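Local coordinates for protein putative mandelate racemase (Zymomonas mobilis, PDB 2OX4) that binds magnesium and probably acts as a lyase, perhaps a dehydratase, of the mandelate racemase group in the enolase superfamily, at residues R127-Q132 against F239-N244; E152-A157 against N204-D209; V167-H172 against I226-A231; E197-I202 against F235-Y240. All blocks are in the same frame, centred on the assembly; numbering follows the deposited sequence.

All four contacts belong to the barrel of an enolase-superfamily protein, and they run from its magnesium site to its outer helices. Contact 1 lies at the metal, where Glu241 is a ligand. Contact 4 uses the start of the same strand, 237-241, and their centres are about 11 Å apart. Contact 3 is about 9 Å from contact 4, centre to centre. Val169 O and His172 O of contact 3 each lie 2.8 Å from Arg198 NH1 of contact 4, probably as hydrogen bonds. Contact 2 is the outermost. It shares helix 189-206 with contact 4, and Ala154 CB touches Ile202 CG2 at 3.8 Å.

Contact 1. Residues R127-Q132 against F239-N244. With MG (magnesium ion), chain O.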
# COMPACT_ATOMS: atom_id res chain seq x y z
N ARG C 127 -16.11 -35.72 -8.23
CA ARG C 127 -14.89 -36.08 -8.94
C ARG C 127 -13.76 -36.41 -7.96
O ARG C 127 -13.61 -35.75 -6.94
CB ARG C 127 -14.46 -34.95 -9.86
CG ARG C 127 -13.31 -35.31 -10.75
CD ARG C 127 -12.85 -34.13 -11.60
NE ARG C 127 -11.81 -34.55 -12.53
CZ ARG C 127 -10.93 -33.73 -13.12
NH1 ARG C 127 -10.96 -32.42 -12.88
NH2 ARG C 127 -10.02 -34.23 -13.94
N VAL C 128 -12.98 -37.45 -8.28
CA VAL C 128 -11.92 -37.92 -7.40
C VAL C 128 -10.60 -38.00 -8.15
O VAL C 128 -10.57 -38.34 -9.34
CB VAL C 128 -12.25 -39.33 -6.80
CG1 VAL C 128 -11.21 -39.73 -5.79
CG2 VAL C 128 -13.64 -39.34 -6.14
N TYR C 129 -9.49 -37.69 -7.47
CA TYR C 129 -8.17 -38.01 -7.99
C TYR C 129 -7.45 -39.08 -7.18
O TYR C 129 -7.65 -39.21 -5.96
CB TYR C 129 -7.30 -36.75 -8.19
CG TYR C 129 -6.75 -36.03 -6.95
CD1 TYR C 129 -5.60 -36.48 -6.30
CD2 TYR C 129 -7.34 -34.86 -6.50
CE1 TYR C 129 -5.09 -35.80 -5.18
CE2 TYR C 129 -6.83 -34.17 -5.40
CZ TYR C 129 -5.70 -34.63 -4.77
OH TYR C 129 -5.21 -33.93 -3.69
N ALA C 130 -6.63 -39.87 -7.87
CA ALA C 130 -5.80 -40.88 -7.24
C ALA C 130 -4.52 -40.24 -6.71
O ALA C 130 -3.71 -39.73 -7.49
CB ALA C 130 -5.46 -41.96 -8.27
N SER C 131 -4.33 -40.30 -5.39
CA SER C 131 -3.35 -39.47 -4.71
C SER C 131 -2.09 -40.21 -4.27
O SER C 131 -2.17 -41.26 -3.62
CB SER C 131 -3.96 -38.80 -3.49
OG SER C 131 -3.06 -37.84 -2.95
N GLN C 132 -0.94 -39.58 -4.58
CA GLN C 132 0.40 -39.98 -4.11
C GLN C 132 0.88 -41.24 -4.85
O GLN C 132 1.20 -42.25 -4.23
CB GLN C 132 0.49 -40.14 -2.57
CG GLN C 132 -0.12 -38.98 -1.74
CD GLN C 132 0.63 -37.65 -1.85
OE1 GLN C 132 1.65 -37.55 -2.53
NE2 GLN C 132 0.13 -36.62 -1.16
N PHE C 239 -3.03 -28.32 -10.77
CA PHE C 239 -2.54 -27.39 -9.76
C PHE C 239 -1.28 -27.90 -9.09
O PHE C 239 -0.88 -29.04 -9.32
CB PHE C 239 -3.65 -26.92 -8.78
CG PHE C 239 -4.36 -28.02 -8.01
CD1 PHE C 239 -3.75 -28.64 -6.92
CD2 PHE C 239 -5.67 -28.36 -8.32
CE1 PHE C 239 -4.42 -29.62 -6.17
CE2 PHE C 239 -6.35 -29.35 -7.58
CZ PHE C 239 -5.71 -29.98 -6.51
N TYR C 240 -0.68 -27.06 -8.27
CA TYR C 240 0.70 -27.22 -7.81
C TYR C 240 0.64 -26.97 -6.31
O TYR C 240 0.33 -25.84 -5.88
CB TYR C 240 1.54 -26.13 -8.51
CG TYR C 240 3.06 -26.21 -8.41
CD1 TYR C 240 3.73 -27.41 -8.20
CD2 TYR C 240 3.82 -25.04 -8.58
CE1 TYR C 240 5.15 -27.45 -8.13
CE2 TYR C 240 5.21 -25.06 -8.51
CZ TYR C 240 5.87 -26.26 -8.28
OH TYR C 240 7.24 -26.27 -8.23
N GLU C 241 0.88 -28.02 -5.54
CA GLU C 241 0.47 -28.09 -4.13
C GLU C 241 1.65 -27.98 -3.16
O GLU C 241 2.69 -28.63 -3.36
CB GLU C 241 -0.32 -29.39 -3.85
CG GLU C 241 -0.46 -29.71 -2.36
CD GLU C 241 -1.27 -30.97 -2.06
OE1 GLU C 241 -1.95 -31.47 -2.98
OE2 GLU C 241 -1.24 -31.43 -0.89
N GLU C 242 1.47 -27.18 -2.10
CA GLU C 242 2.43 -27.04 -1.00
C GLU C 242 3.86 -26.78 -1.48
O GLU C 242 4.76 -27.59 -1.25
CB GLU C 242 2.35 -28.22 -0.04
CG GLU C 242 1.16 -28.16 0.93
CD GLU C 242 1.56 -28.60 2.34
OE1 GLU C 242 1.89 -29.79 2.51
OE2 GLU C 242 1.55 -27.76 3.27
N ILE C 243 4.05 -25.65 -2.13
CA ILE C 243 5.32 -25.40 -2.81
C ILE C 243 6.38 -24.78 -1.90
O ILE C 243 7.54 -24.63 -2.28
CB ILE C 243 5.10 -24.54 -4.05
CG1 ILE C 243 4.67 -23.11 -3.66
CG2 ILE C 243 4.04 -25.19 -4.96
CD1 ILE C 243 4.67 -22.13 -4.82
N ASN C 244 5.98 -24.41 -0.68
CA ASN C 244 6.93 -23.87 0.30
C ASN C 244 6.43 -24.03 1.74
O ASN C 244 5.52 -24.82 2.01
CB ASN C 244 7.27 -22.41 -0.03
CG ASN C 244 6.12 -21.46 0.27
OD1 ASN C 244 4.96 -21.87 0.35
ND2 ASN C 244 6.44 -20.18 0.45
MG MG O . -0.30 -32.72 0.46
O HOH W 1 1.57 -31.58 0.80
O HOH W 2 0.62 -34.30 1.95
O HOH W 3 -1.77 -34.20 0.35
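Tyr129 has CG between its backbone N and carbonyl carbon (chi1 72°), which sends the ring across the barrel interior toward Phe239 and Glu241. Glu241 has CG opposite its backbone N (chi1 165°) and is extended beyond, which carries the carboxylate to the magnesium ion. The two side chains cross obliquely, with ring and carboxylate planes 73° apart. Tyr129 OH stays 4.1 Å from Glu241 OE1, too far for a hydrogen bond. Each of these oxygens has another partner: Tyr129 OH bonds to Gln315, and Glu241 OE1 forms a salt bridge with Lys166. The apolar touch is light. Tyr129 CE2 meets Phe239 CZ at 4.5 Å, and each ring approaches the other obliquely. Ile213 packs against both rings.

The other carboxylate oxygen does the metal work. Glu241 OE2 binds the magnesium at 2.1 Å. Water 1 lies 2.2 Å from the ion, water 2 lies 2.4 Å from it and water 3 lies 2.1 Å from it. Glu215 and Glu267 complete six ligands. Water 1 also donates to Glu242 OE1, at 2.5 Å, which places Glu242 in the second shell and probably helps to position that water. Glu241 thus has one oxygen on the metal and the other on a lysine, which should limit rotation of the carboxylate.

Strands 126-131 and 237-241 are not neighbours in the sheet; 164-167 and 211-215 lie between them. Side chains meeting across the interior, with a metal carboxylate at the end of a strand, are typical of the enolase-superfamily barrel and its magnesium site.

Contact 2. Residues E152-A157 against N204-D209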
# COMPACT_ATOMS: atom_id res chain seq x y z
N GLU C 152 3.51 -46.05 -15.04
CA GLU C 152 2.81 -47.31 -14.72
C GLU C 152 1.74 -47.13 -13.64
O GLU C 152 0.62 -47.62 -13.78
CB GLU C 152 3.80 -48.38 -14.22
CG GLU C 152 4.49 -49.21 -15.29
CD GLU C 152 5.71 -49.97 -14.75
OE1 GLU C 152 6.66 -50.20 -15.53
OE2 GLU C 152 5.71 -50.34 -13.55
N GLU C 153 2.09 -46.43 -12.56
CA GLU C 153 1.16 -46.17 -11.46
C GLU C 153 -0.01 -45.31 -11.94
O GLU C 153 -1.16 -45.56 -11.56
CB GLU C 153 1.85 -45.53 -10.25
CG GLU C 153 2.92 -46.39 -9.55
CD GLU C 153 2.56 -47.86 -9.48
OE1 GLU C 153 3.16 -48.66 -10.24
OE2 GLU C 153 1.68 -48.20 -8.67
N ALA C 154 0.30 -44.30 -12.76
CA ALA C 154 -0.72 -43.45 -13.36
C ALA C 154 -1.71 -44.26 -14.20
O ALA C 154 -2.92 -44.09 -14.09
CB ALA C 154 -0.08 -42.36 -14.21
N LEU C 155 -1.18 -45.15 -15.03
CA LEU C 155 -2.02 -46.03 -15.85
C LEU C 155 -2.91 -46.98 -15.05
O LEU C 155 -4.05 -47.22 -15.47
CB LEU C 155 -1.18 -46.79 -16.88
CG LEU C 155 -0.60 -45.96 -18.02
CD1 LEU C 155 0.36 -46.80 -18.85
CD2 LEU C 155 -1.69 -45.36 -18.89
N LYS C 156 -2.40 -47.50 -13.93
CA LYS C 156 -3.20 -48.29 -12.99
C LYS C 156 -4.39 -47.51 -12.47
O LYS C 156 -5.51 -48.03 -12.38
CB LYS C 156 -2.35 -48.77 -11.81
CG LYS C 156 -1.32 -49.84 -12.16
CD LYS C 156 -0.49 -50.22 -10.95
CE LYS C 156 0.63 -51.19 -11.33
NZ LYS C 156 1.66 -51.30 -10.26
N ALA C 157 -4.16 -46.24 -12.11
CA ALA C 157 -5.24 -45.38 -11.66
C ALA C 157 -6.27 -45.14 -12.77
O ALA C 157 -7.46 -45.28 -12.55
CB ALA C 157 -4.69 -44.05 -11.16
N ASN C 204 2.61 -38.33 -21.18
CA ASN C 204 2.67 -39.21 -22.35
C ASN C 204 1.80 -40.47 -22.22
O ASN C 204 1.16 -40.89 -23.19
CB ASN C 204 4.12 -39.60 -22.65
CG ASN C 204 4.92 -38.47 -23.28
OD1 ASN C 204 4.36 -37.49 -23.78
ND2 ASN C 204 6.25 -38.62 -23.28
N ALA C 205 1.80 -41.07 -21.04
CA ALA C 205 1.04 -42.30 -20.78
C ALA C 205 -0.47 -42.06 -20.71
O ALA C 205 -1.25 -42.82 -21.31
CB ALA C 205 1.54 -43.00 -19.53
N VAL C 206 -0.90 -41.03 -19.99
CA VAL C 206 -2.32 -40.82 -19.71
C VAL C 206 -3.06 -39.94 -20.73
O VAL C 206 -4.29 -39.94 -20.78
CB VAL C 206 -2.59 -40.31 -18.26
CG1 VAL C 206 -1.98 -41.23 -17.23
CG2 VAL C 206 -2.08 -38.86 -18.07
N GLY C 207 -2.31 -39.17 -21.53
CA GLY C 207 -2.92 -38.25 -22.49
C GLY C 207 -3.43 -36.95 -21.88
O GLY C 207 -3.26 -36.72 -20.68
N PRO C 208 -4.08 -36.10 -22.69
CA PRO C 208 -4.47 -34.74 -22.28
C PRO C 208 -5.68 -34.69 -21.34
O PRO C 208 -5.88 -33.67 -20.68
CB PRO C 208 -4.82 -34.06 -23.60
CG PRO C 208 -5.33 -35.20 -24.47
CD PRO C 208 -4.48 -36.39 -24.09
N ASP C 209 -6.48 -35.75 -21.30
CA ASP C 209 -7.77 -35.70 -20.63
C ASP C 209 -7.75 -36.33 -19.24
O ASP C 209 -8.79 -36.55 -18.63
CB ASP C 209 -8.86 -36.34 -21.50
CG ASP C 209 -9.00 -35.64 -22.83
OD1 ASP C 209 -8.98 -34.39 -22.86
OD2 ASP C 209 -9.13 -36.33 -23.86
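Leu155 packs on Ala205 and Val206 where two neighbouring outer helices of the beta/alpha barrel meet. Helix 147-159 precedes strand 164-167, and helix 189-206 comes after it. Leu155, Val206 and Ala205 bury most of the surface. No hydrogen bond crosses between the segments.

Leu155 lies along the solvent-facing side of the seam. Its CG is turned away from its own carbonyl carbon (chi1 -70°), and the branched end leans over Ala205. Leu155 CG is 4.0 Å from Ala205 CB, and CD1 lies at a similar distance. The small alanine side chain lets the leucine fork settle close to the other helix. Ala205 also touches Ala151, one turn earlier on helix 147-159.

Val206 works on the inner side. Its CG1 branch points at Ala154 and meets CB of that residue at 3.7 Å. Ala154 is buried, and Leu133 lies against it as well. Val206 further touches Val158. The backbones are close here, with Leu155 CA and Val206 CA 6.5 Å apart. At the last turn of helix 189-206, the methyl Leu155 CD2 rests against the backbone carbonyl, 3.5 Å from Ala205 O.

Contact 3. Residues V167-H172 against I226-A231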
# COMPACT_ATOMS: atom_id res chain seq x y z
N VAL C 167 0.95 -36.55 -7.90
CA VAL C 167 2.25 -37.17 -7.70
C VAL C 167 3.25 -36.14 -7.16
O VAL C 167 3.23 -34.96 -7.56
CB VAL C 167 2.73 -37.82 -9.01
CG1 VAL C 167 2.83 -36.81 -10.15
CG2 VAL C 167 4.03 -38.59 -8.80
N ASP C 168 4.08 -36.58 -6.22
CA ASP C 168 5.28 -35.85 -5.80
C ASP C 168 6.45 -36.38 -6.62
O ASP C 168 6.87 -37.53 -6.43
CB ASP C 168 5.52 -36.05 -4.30
CG ASP C 168 6.72 -35.24 -3.77
OD1 ASP C 168 7.56 -34.76 -4.56
OD2 ASP C 168 6.80 -35.08 -2.54
N VAL C 169 6.97 -35.54 -7.51
CA VAL C 169 8.02 -35.95 -8.45
C VAL C 169 9.44 -35.53 -8.04
O VAL C 169 10.41 -35.91 -8.70
CB VAL C 169 7.72 -35.52 -9.91
CG1 VAL C 169 6.42 -36.15 -10.41
CG2 VAL C 169 7.64 -33.99 -10.04
N LEU C 170 9.56 -34.75 -6.95
CA LEU C 170 10.88 -34.26 -6.49
C LEU C 170 11.42 -35.00 -5.29
O LEU C 170 12.64 -35.00 -5.06
CB LEU C 170 10.85 -32.74 -6.22
CG LEU C 170 10.56 -31.82 -7.41
CD1 LEU C 170 10.30 -30.36 -6.97
CD2 LEU C 170 11.65 -31.87 -8.47
N ALA C 171 10.54 -35.65 -4.52
CA ALA C 171 10.89 -36.16 -3.20
C ALA C 171 11.95 -37.27 -3.24
O ALA C 171 12.80 -37.36 -2.34
CB ALA C 171 9.67 -36.65 -2.47
N HIS C 172 11.89 -38.10 -4.28
CA HIS C 172 12.73 -39.30 -4.33
C HIS C 172 13.75 -39.20 -5.44
O HIS C 172 13.47 -38.68 -6.52
CB HIS C 172 11.87 -40.56 -4.51
CG HIS C 172 10.86 -40.74 -3.42
ND1 HIS C 172 9.58 -40.24 -3.51
CD2 HIS C 172 10.95 -41.33 -2.21
CE1 HIS C 172 8.92 -40.53 -2.41
NE2 HIS C 172 9.73 -41.18 -1.60
N ILE C 226 9.55 -21.96 -8.03
CA ILE C 226 9.44 -21.17 -9.26
C ILE C 226 10.26 -21.83 -10.36
O ILE C 226 9.80 -21.96 -11.49
CB ILE C 226 9.93 -19.71 -9.03
CG1 ILE C 226 8.94 -18.93 -8.14
CG2 ILE C 226 10.17 -18.97 -10.35
CD1 ILE C 226 9.53 -17.61 -7.63
N GLN C 227 11.46 -22.28 -10.00
CA GLN C 227 12.38 -22.90 -10.96
C GLN C 227 11.77 -24.16 -11.56
O GLN C 227 11.83 -24.36 -12.79
CB GLN C 227 13.69 -23.22 -10.26
CG GLN C 227 14.79 -23.72 -11.20
CD GLN C 227 16.01 -24.17 -10.45
OE1 GLN C 227 16.13 -23.93 -9.24
NE2 GLN C 227 16.95 -24.79 -11.16
N PHE C 228 11.18 -24.99 -10.71
CA PHE C 228 10.52 -26.20 -11.18
C PHE C 228 9.24 -25.94 -11.97
O PHE C 228 9.00 -26.61 -12.98
CB PHE C 228 10.24 -27.18 -10.03
CG PHE C 228 9.85 -28.54 -10.50
CD1 PHE C 228 10.62 -29.21 -11.44
CD2 PHE C 228 8.70 -29.15 -10.01
CE1 PHE C 228 10.26 -30.48 -11.89
CE2 PHE C 228 8.32 -30.43 -10.44
CZ PHE C 228 9.11 -31.09 -11.39
N ALA C 229 8.43 -24.96 -11.54
CA ALA C 229 7.22 -24.59 -12.30
C ALA C 229 7.51 -24.23 -13.76
O ALA C 229 6.78 -24.64 -14.67
CB ALA C 229 6.47 -23.43 -11.62
N LYS C 230 8.58 -23.47 -13.98
CA LYS C 230 9.01 -23.11 -15.33
C LYS C 230 9.24 -24.35 -16.19
O LYS C 230 8.89 -24.37 -17.37
CB LYS C 230 10.27 -22.25 -15.28
CG LYS C 230 10.06 -20.88 -14.66
CD LYS C 230 11.33 -20.04 -14.75
CE LYS C 230 11.29 -18.88 -13.77
NZ LYS C 230 10.16 -17.95 -14.06
N ALA C 231 9.84 -25.37 -15.59
CA ALA C 231 10.23 -26.57 -16.32
C ALA C 231 9.05 -27.49 -16.66
O ALA C 231 9.13 -28.27 -17.62
CB ALA C 231 11.28 -27.33 -15.55
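Leu170 and Val169 hold the ring of Phe228 by apolar contacts, and the Leu170 part is a CH-pi interaction. Leu170 CD2 sits 3.9 Å from the centroid of the Phe228 ring, only 9° off the ring normal. Its other methyl, CD1, is 3.6 Å from Phe228 CD2. Both methyls lie on one face, CD2 over the centre and CD1 toward the rim. Phe228 reaches them because CG is opposite the backbone N (chi1 -168°), carrying the ring off helix 222-232 toward the loop.

Val169 adds a plain apolar contact at the far end of the ring. Its CG2 comes in obliquely, 3.5 Å from Phe228 CZ. Replacing Phe228 by an alanine would probably open a gap beneath Leu170 and leave its methyls and Val169 CG2 without their aromatic partner.

Hydrogen bonds shape the loop. Asp168 OD1 accepts from Leu170 N at 3.1 Å, nearly in line with its C-O bond, which makes an Asx turn. Ala171 N also donates to Asp168 OD1, at 3.1 Å, but from 50° out of the carboxylate plane. Asp168 OD2 bonds to His217.

Phe228 also touches Val214 and Tyr240, on two strands of the barrel. The side chains of Val169 and Glu215, a magnesium ligand, are about 8 Å apart. The loop after strand 164-167 thus packs on helix 222-232, which follows the neighbouring strand 211-215, joining successive beta/alpha units of the enolase-superfamily barrel.

Contact 4. Residues E197-I202 against F235-Y240; sequences ERVEAI and FNIFFY
Helix 189-206 of the barrel's outer layer places Val199 and Glu200 against Phe235 and Ile237, where the chain enters strand 237-241. Val199 CG1 is the central apolar atom. It is 3.7 Å from Phe235 CB and 3.9 Å from Ile237 CD1, so one methyl touches both side chains.

Glu200 wraps round the end of the Phe235 ring. Its CA lies over one face, near the rim. CG is 3.7 Å from Phe235 CE2, and CB is equally close to CZ. The chain runs on extended from a CG opposite the backbone N (chi1 -170°). This brings OE1 to the ring edge, in plane, 3.8 Å from Phe235 CE2. The carboxylate is 67° from the ring plane.

In the beta/alpha barrel, this helix leads into strand 211-215, and helix 222-232 leads into strand 237-241. Ile232 of the latter helix touches both Val199 and Ile237. An alanine in place of Glu200 would keep CB on the ring but would probably leave Phe235 CE2 and CZ without the packed CG and carboxylate.

Phe235 O accepts a hydrogen bond from Arg203, one turn on from Glu200. The side chain of Ile237 is about 8 Å from that of Glu241, a magnesium ligand.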
# COMPACT_ATOMS: atom_id res chain seq x y z
N GLU C 197 11.13 -35.48 -16.15
CA GLU C 197 11.01 -36.78 -16.85
C GLU C 197 9.82 -37.59 -16.31
O GLU C 197 9.17 -38.31 -17.07
CB GLU C 197 12.31 -37.60 -16.81
CG GLU C 197 12.63 -38.23 -15.46
CD GLU C 197 13.91 -39.05 -15.46
OE1 GLU C 197 14.09 -39.85 -14.52
OE2 GLU C 197 14.73 -38.86 -16.38
N ARG C 198 9.54 -37.46 -15.01
CA ARG C 198 8.42 -38.14 -14.38
C ARG C 198 7.08 -37.54 -14.82
O ARG C 198 6.17 -38.28 -15.20
CB ARG C 198 8.55 -38.13 -12.86
CG ARG C 198 9.66 -39.03 -12.34
CD ARG C 198 10.13 -38.63 -10.97
NE ARG C 198 11.18 -39.54 -10.49
CZ ARG C 198 11.75 -39.48 -9.29
NH1 ARG C 198 11.40 -38.53 -8.43
NH2 ARG C 198 12.69 -40.36 -8.96
N VAL C 199 6.97 -36.21 -14.80
CA VAL C 199 5.76 -35.54 -15.28
C VAL C 199 5.51 -35.84 -16.76
O VAL C 199 4.38 -36.17 -17.15
CB VAL C 199 5.84 -33.99 -15.08
CG1 VAL C 199 4.65 -33.29 -15.76
CG2 VAL C 199 5.90 -33.65 -13.58
N GLU C 200 6.56 -35.74 -17.56
CA GLU C 200 6.50 -36.08 -18.99
C GLU C 200 6.07 -37.53 -19.26
O GLU C 200 5.23 -37.78 -20.13
CB GLU C 200 7.85 -35.80 -19.65
CG GLU C 200 7.83 -35.89 -21.16
CD GLU C 200 9.01 -35.18 -21.80
OE1 GLU C 200 8.79 -34.51 -22.83
OE2 GLU C 200 10.13 -35.29 -21.26
N ALA C 201 6.66 -38.46 -18.52
CA ALA C 201 6.31 -39.89 -18.60
C ALA C 201 4.82 -40.12 -18.33
O ALA C 201 4.14 -40.84 -19.08
CB ALA C 201 7.15 -40.70 -17.63
N ILE C 202 4.33 -39.52 -17.25
CA ILE C 202 2.92 -39.63 -16.88
C ILE C 202 2.02 -39.02 -17.96
O ILE C 202 1.07 -39.66 -18.39
CB ILE C 202 2.62 -39.01 -15.50
CG1 ILE C 202 3.29 -39.83 -14.38
CG2 ILE C 202 1.13 -38.95 -15.26
CD1 ILE C 202 3.48 -39.04 -13.06
N PHE C 235 3.35 -28.95 -19.54
CA PHE C 235 2.63 -30.21 -19.42
C PHE C 235 1.20 -30.08 -18.90
O PHE C 235 0.58 -31.10 -18.58
CB PHE C 235 3.41 -31.20 -18.56
CG PHE C 235 4.77 -31.54 -19.11
CD1 PHE C 235 5.92 -31.10 -18.47
CD2 PHE C 235 4.89 -32.28 -20.29
CE1 PHE C 235 7.19 -31.40 -18.98
CE2 PHE C 235 6.15 -32.59 -20.81
CZ PHE C 235 7.30 -32.15 -20.16
N ASN C 236 0.69 -28.85 -18.82
CA ASN C 236 -0.67 -28.58 -18.35
C ASN C 236 -0.95 -29.15 -16.96
O ASN C 236 -1.72 -30.10 -16.79
CB ASN C 236 -1.72 -29.04 -19.38
CG ASN C 236 -3.16 -28.68 -18.98
OD1 ASN C 236 -4.08 -29.48 -19.14
ND2 ASN C 236 -3.34 -27.46 -18.47
N ILE C 237 -0.30 -28.57 -15.96
CA ILE C 237 -0.43 -29.03 -14.58
C ILE C 237 -1.72 -28.44 -14.00
O ILE C 237 -1.96 -27.25 -14.10
CB ILE C 237 0.81 -28.59 -13.75
CG1 ILE C 237 2.09 -29.12 -14.40
CG2 ILE C 237 0.70 -29.02 -12.28
CD1 ILE C 237 2.10 -30.63 -14.61
N PHE C 238 -2.55 -29.30 -13.41
CA PHE C 238 -3.89 -28.92 -12.97
C PHE C 238 -3.77 -27.93 -11.80
O PHE C 238 -4.34 -26.84 -11.83
CB PHE C 238 -4.64 -30.18 -12.51
CG PHE C 238 -6.12 -30.00 -12.39
CD1 PHE C 238 -6.89 -29.63 -13.49
CD2 PHE C 238 -6.75 -30.21 -11.17
CE1 PHE C 238 -8.26 -29.47 -13.38
CE2 PHE C 238 -8.13 -30.05 -11.04
CZ PHE C 238 -8.89 -29.68 -12.14
N PHE C 239 -3.03 -28.32 -10.77
CA PHE C 239 -2.54 -27.39 -9.76
C PHE C 239 -1.28 -27.90 -9.09
O PHE C 239 -0.88 -29.04 -9.32
CB PHE C 239 -3.65 -26.92 -8.78
CG PHE C 239 -4.36 -28.02 -8.01
CD1 PHE C 239 -3.75 -28.64 -6.92
CD2 PHE C 239 -5.67 -28.36 -8.32
CE1 PHE C 239 -4.42 -29.62 -6.17
CE2 PHE C 239 -6.35 -29.35 -7.58
CZ PHE C 239 -5.71 -29.98 -6.51
N TYR C 240 -0.68 -27.06 -8.27
CA TYR C 240 0.70 -27.22 -7.81
C TYR C 240 0.64 -26.97 -6.31
O TYR C 240 0.33 -25.84 -5.88
CB TYR C 240 1.54 -26.13 -8.51
CG TYR C 240 3.06 -26.21 -8.41
CD1 TYR C 240 3.73 -27.41 -8.20
CD2 TYR C 240 3.82 -25.04 -8.58
CE1 TYR C 240 5.15 -27.45 -8.13
CE2 TYR C 240 5.21 -25.06 -8.51
CZ TYR C 240 5.87 -26.26 -8.28
OH TYR C 240 7.24 -26.27 -8.23